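Local coordinates for protein BSU-2 beta-lactamase (Bacillus subtilis, PDB 6W5E) that probably hydrolyses the amide bond of beta-lactam antibiotics, as a class D serine beta-lactamase, at residues 183-188 and 192-197. Numbering follows the deposited sequence.
Sequences AKEELP and PVMKIV
Glu185 and Met194 bring the two backbones closest, their CA atoms 6.8 Å apart, where the chain leaves helix 172-184 and faces the early turns of helix 191-200. Glu185 is the first residue beyond helix 172-184, and its positive phi (59°) belongs to a Schellman motif, with two bonds back into the last turn. Its CB faces the second helix, and the chain beyond CG is extended, long enough to meet Lys195. The lysine, a long, flexible chain that can reach the carboxylate from an exposed flank of its helix, bends at chi2 (-59°) and crosses the glutamate at roughly a right angle. Lys195 NZ donates to Glu185 OE2 over 2.7 Å, meeting the syn lone pair, while OE1 stays 3.4 Å from the same nitrogen. The carboxylate also forms salt bridges with Lys191, through OE1, and Lys198, through OE2; three positive neighbours would be expected to hold it ionised. Beside the ion pair, Met194 is an unbranched, flexible chain that can bend along the turn's backbone. Bent at chi3 (-75°), it sets SD 3.7 Å from Glu185 CA and turns CE to the backbone, 3.6 Å from Glu185 O. Leu187 adds its CB to the sulfur at 4.1 Å, an apolar side chain suiting a place between the sulfur and helix 172-184, where it also touches Phe178, Lys181 and Leu182, while Met194 touches Leu182 and, in the connecting loop, Phe189. Val197, one turn on, packs against Leu84 and Leu87 of helix 81-88, which thus borders helix 191-200 just before the chain enters edge strand 202-205 of the main antiparallel sheet.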
ATOM      1  N   ALA A 183       3.623  -9.024   5.535  1.00 11.53           N
ATOM      2  CA  ALA A 183       3.474  -9.040   6.988  1.00 12.51           C
ATOM      3  C   ALA A 183       4.161 -10.254   7.602  1.00 12.78           C
ATOM      4  O   ALA A 183       4.852 -10.143   8.624  1.00 13.75           O
ATOM      5  CB  ALA A 183       1.993  -9.031   7.356  1.00 12.89           C
ATOM      6  N   LYS A 184       3.982 -11.420   6.994  1.00 12.05           N
ATOM      7  CA  LYS A 184       4.597 -12.648   7.474  1.00 12.83           C
ATOM      8  C   LYS A 184       6.074 -12.740   7.123  1.00 13.67           C
ATOM      9  O   LYS A 184       6.746 -13.682   7.568  1.00 13.94           O
ATOM     10  CB  LYS A 184       3.887 -13.842   6.842  1.00 14.60           C
ATOM     11  CG  LYS A 184       2.449 -14.087   7.296  1.00 15.22           C
ATOM     12  CD  LYS A 184       1.856 -15.218   6.452  1.00 18.30           C
ATOM     13  CE  LYS A 184       0.463 -15.644   6.869  1.00 22.44           C
ATOM     14  NZ  LYS A 184      -0.054 -16.695   5.943  1.00 24.43           N
ATOM     15  N   GLU A 185       6.573 -11.817   6.305  1.00 13.45           N
ATOM     16  CA  GLU A 185       7.952 -11.839   5.814  1.00 15.17           C
ATOM     17  C   GLU A 185       8.258 -13.124   5.052  1.00 14.33           C
ATOM     18  O   GLU A 185       9.369 -13.651   5.107  1.00 17.53           O
ATOM     19  CB  GLU A 185       8.970 -11.516   6.911  1.00 14.72           C
ATOM     20  CG  GLU A 185       8.638 -10.163   7.530  1.00 16.74           C
ATOM     21  CD  GLU A 185       9.547  -9.745   8.650  1.00 15.81           C
ATOM     22  OE1 GLU A 185      10.547 -10.445   8.917  1.00 21.28           O
ATOM     23  OE2 GLU A 185       9.245  -8.699   9.264  1.00 17.70           O
ATOM     24  N   GLU A 186       7.253 -13.618   4.326  1.00 13.36           N
ATOM     25  CA  GLU A 186       7.358 -14.789   3.457  1.00 14.88           C
ATOM     26  C   GLU A 186       7.418 -14.376   1.997  1.00 19.12           C
ATOM     27  O   GLU A 186       6.724 -14.919   1.137  1.00 28.07           O
ATOM     28  CB  GLU A 186       6.203 -15.750   3.716  1.00 16.16           C
ATOM     29  CG  GLU A 186       6.314 -16.443   5.075  1.00 19.85           C
ATOM     30  CD  GLU A 186       5.083 -17.250   5.459  1.00 24.54           C
ATOM     31  OE1 GLU A 186       4.143 -17.336   4.645  1.00 27.55           O
ATOM     32  OE2 GLU A 186       5.057 -17.792   6.587  1.00 28.24           O
ATOM     33  N   LEU A 187       8.220 -13.373   1.705  1.00 19.80           N
ATOM     34  CA  LEU A 187       8.508 -12.940   0.356  1.00 18.19           C
ATOM     35  C   LEU A 187       9.996 -13.134   0.113  1.00 17.96           C
ATOM     36  O   LEU A 187      10.785 -13.205   1.064  1.00 17.41           O
ATOM     37  CB  LEU A 187       8.136 -11.463   0.174  1.00 16.77           C
ATOM     38  CG  LEU A 187       6.642 -11.125   0.124  1.00 17.28           C
ATOM     39  CD1 LEU A 187       6.478  -9.618   0.170  1.00 19.77           C
ATOM     40  CD2 LEU A 187       5.998 -11.704  -1.137  1.00 18.76           C
ATOM     41  N   PRO A 188      10.412 -13.244  -1.144  1.00 16.14           N
ATOM     42  CA  PRO A 188      11.830 -13.481  -1.471  1.00 17.53           C
ATOM     43  C   PRO A 188      12.670 -12.208  -1.439  1.00 15.27           C
ATOM     44  O   PRO A 188      13.316 -11.832  -2.419  1.00 18.48           O
ATOM     45  CB  PRO A 188      11.740 -14.089  -2.876  1.00 18.48           C
ATOM     46  CG  PRO A 188      10.518 -13.493  -3.453  1.00 18.75           C
ATOM     47  CD  PRO A 188       9.541 -13.394  -2.322  1.00 15.96           C
ATOM     48  N   PRO A 192      16.337  -7.688   6.251  1.00 16.57           N
ATOM     49  CA  PRO A 192      16.439  -6.237   6.490  1.00 16.33           C
ATOM     50  C   PRO A 192      15.687  -5.402   5.473  1.00 13.67           C
ATOM     51  O   PRO A 192      15.198  -4.321   5.820  1.00 13.42           O
ATOM     52  CB  PRO A 192      17.948  -5.967   6.444  1.00 17.55           C
ATOM     53  CG  PRO A 192      18.586  -7.280   6.719  1.00 21.20           C
ATOM     54  CD  PRO A 192      17.665  -8.332   6.194  1.00 18.19           C
ATOM     55  N   VAL A 193      15.576  -5.873   4.229  1.00 13.56           N
ATOM     56  CA  VAL A 193      14.812  -5.144   3.217  1.00 12.22           C
ATOM     57  C   VAL A 193      13.350  -5.032   3.633  1.00 11.47           C
ATOM     58  O   VAL A 193      12.748  -3.954   3.568  1.00 11.50           O
ATOM     59  CB  VAL A 193      14.966  -5.816   1.841  1.00 13.07           C
ATOM     60  CG1 VAL A 193      13.936  -5.262   0.844  1.00 13.68           C
ATOM     61  CG2 VAL A 193      16.393  -5.632   1.334  1.00 14.87           C
ATOM     62  N   MET A 194      12.758  -6.145   4.069  1.00 12.03           N
ATOM     63  CA  MET A 194      11.366  -6.105   4.504  1.00 12.26           C
ATOM     64  C   MET A 194      11.194  -5.268   5.765  1.00 11.93           C
ATOM     65  O   MET A 194      10.208  -4.536   5.892  1.00 12.14           O
ATOM     66  CB  MET A 194      10.831  -7.517   4.680  1.00 12.07           C
ATOM     67  CG  MET A 194      10.695  -8.211   3.343  1.00 13.14           C
ATOM     68  SD  MET A 194       9.969  -9.856   3.411  1.00 14.65           S
ATOM     69  CE  MET A 194      11.337 -10.808   4.061  1.00 15.46           C
ATOM     70  N   LYS A 195      12.147  -5.345   6.700  1.00 12.47           N
ATOM     71  CA  LYS A 195      12.087  -4.501   7.892  1.00 12.66           C
ATOM     72  C   LYS A 195      12.126  -3.019   7.526  1.00 11.86           C
ATOM     73  O   LYS A 195      11.380  -2.217   8.092  1.00 11.86           O
ATOM     74  CB  LYS A 195      13.241  -4.838   8.845  1.00 14.65           C
ATOM     75  CG  LYS A 195      13.209  -6.236   9.422  1.00 15.00           C
ATOM     76  CD  LYS A 195      11.933  -6.491  10.215  1.00 16.37           C
ATOM     77  CE  LYS A 195      12.019  -7.802  10.992  1.00 18.80           C
ATOM     78  NZ  LYS A 195      10.687  -8.236  11.502  1.00 20.72           N
ATOM     79  N   ILE A 196      13.010  -2.629   6.603  1.00 11.86           N
ATOM     80  CA  ILE A 196      13.085  -1.230   6.178  1.00 11.84           C
ATOM     81  C   ILE A 196      11.768  -0.780   5.552  1.00 10.96           C
ATOM     82  O   ILE A 196      11.255   0.301   5.861  1.00 10.71           O
ATOM     83  CB  ILE A 196      14.276  -1.021   5.223  1.00 13.41           C
ATOM     84  CG1 ILE A 196      15.596  -1.186   5.977  1.00 16.37           C
ATOM     85  CG2 ILE A 196      14.220   0.347   4.553  1.00 14.10           C
ATOM     86  CD1 ILE A 196      16.788  -1.457   5.081  1.00 17.96           C
ATOM     87  N   VAL A 197      11.200  -1.591   4.653  1.00 10.58           N
ATOM     88  CA  VAL A 197       9.963  -1.168   3.992  1.00  9.90           C
ATOM     89  C   VAL A 197       8.824  -1.050   5.000  1.00  8.93           C
ATOM     90  O   VAL A 197       8.043  -0.093   4.963  1.00 10.52           O
ATOM     91  CB  VAL A 197       9.623  -2.087   2.804  1.00 10.12           C
ATOM     92  CG1 VAL A 197       8.226  -1.768   2.259  1.00 12.69           C
ATOM     93  CG2 VAL A 197      10.667  -1.917   1.722  1.00 11.51           C
TER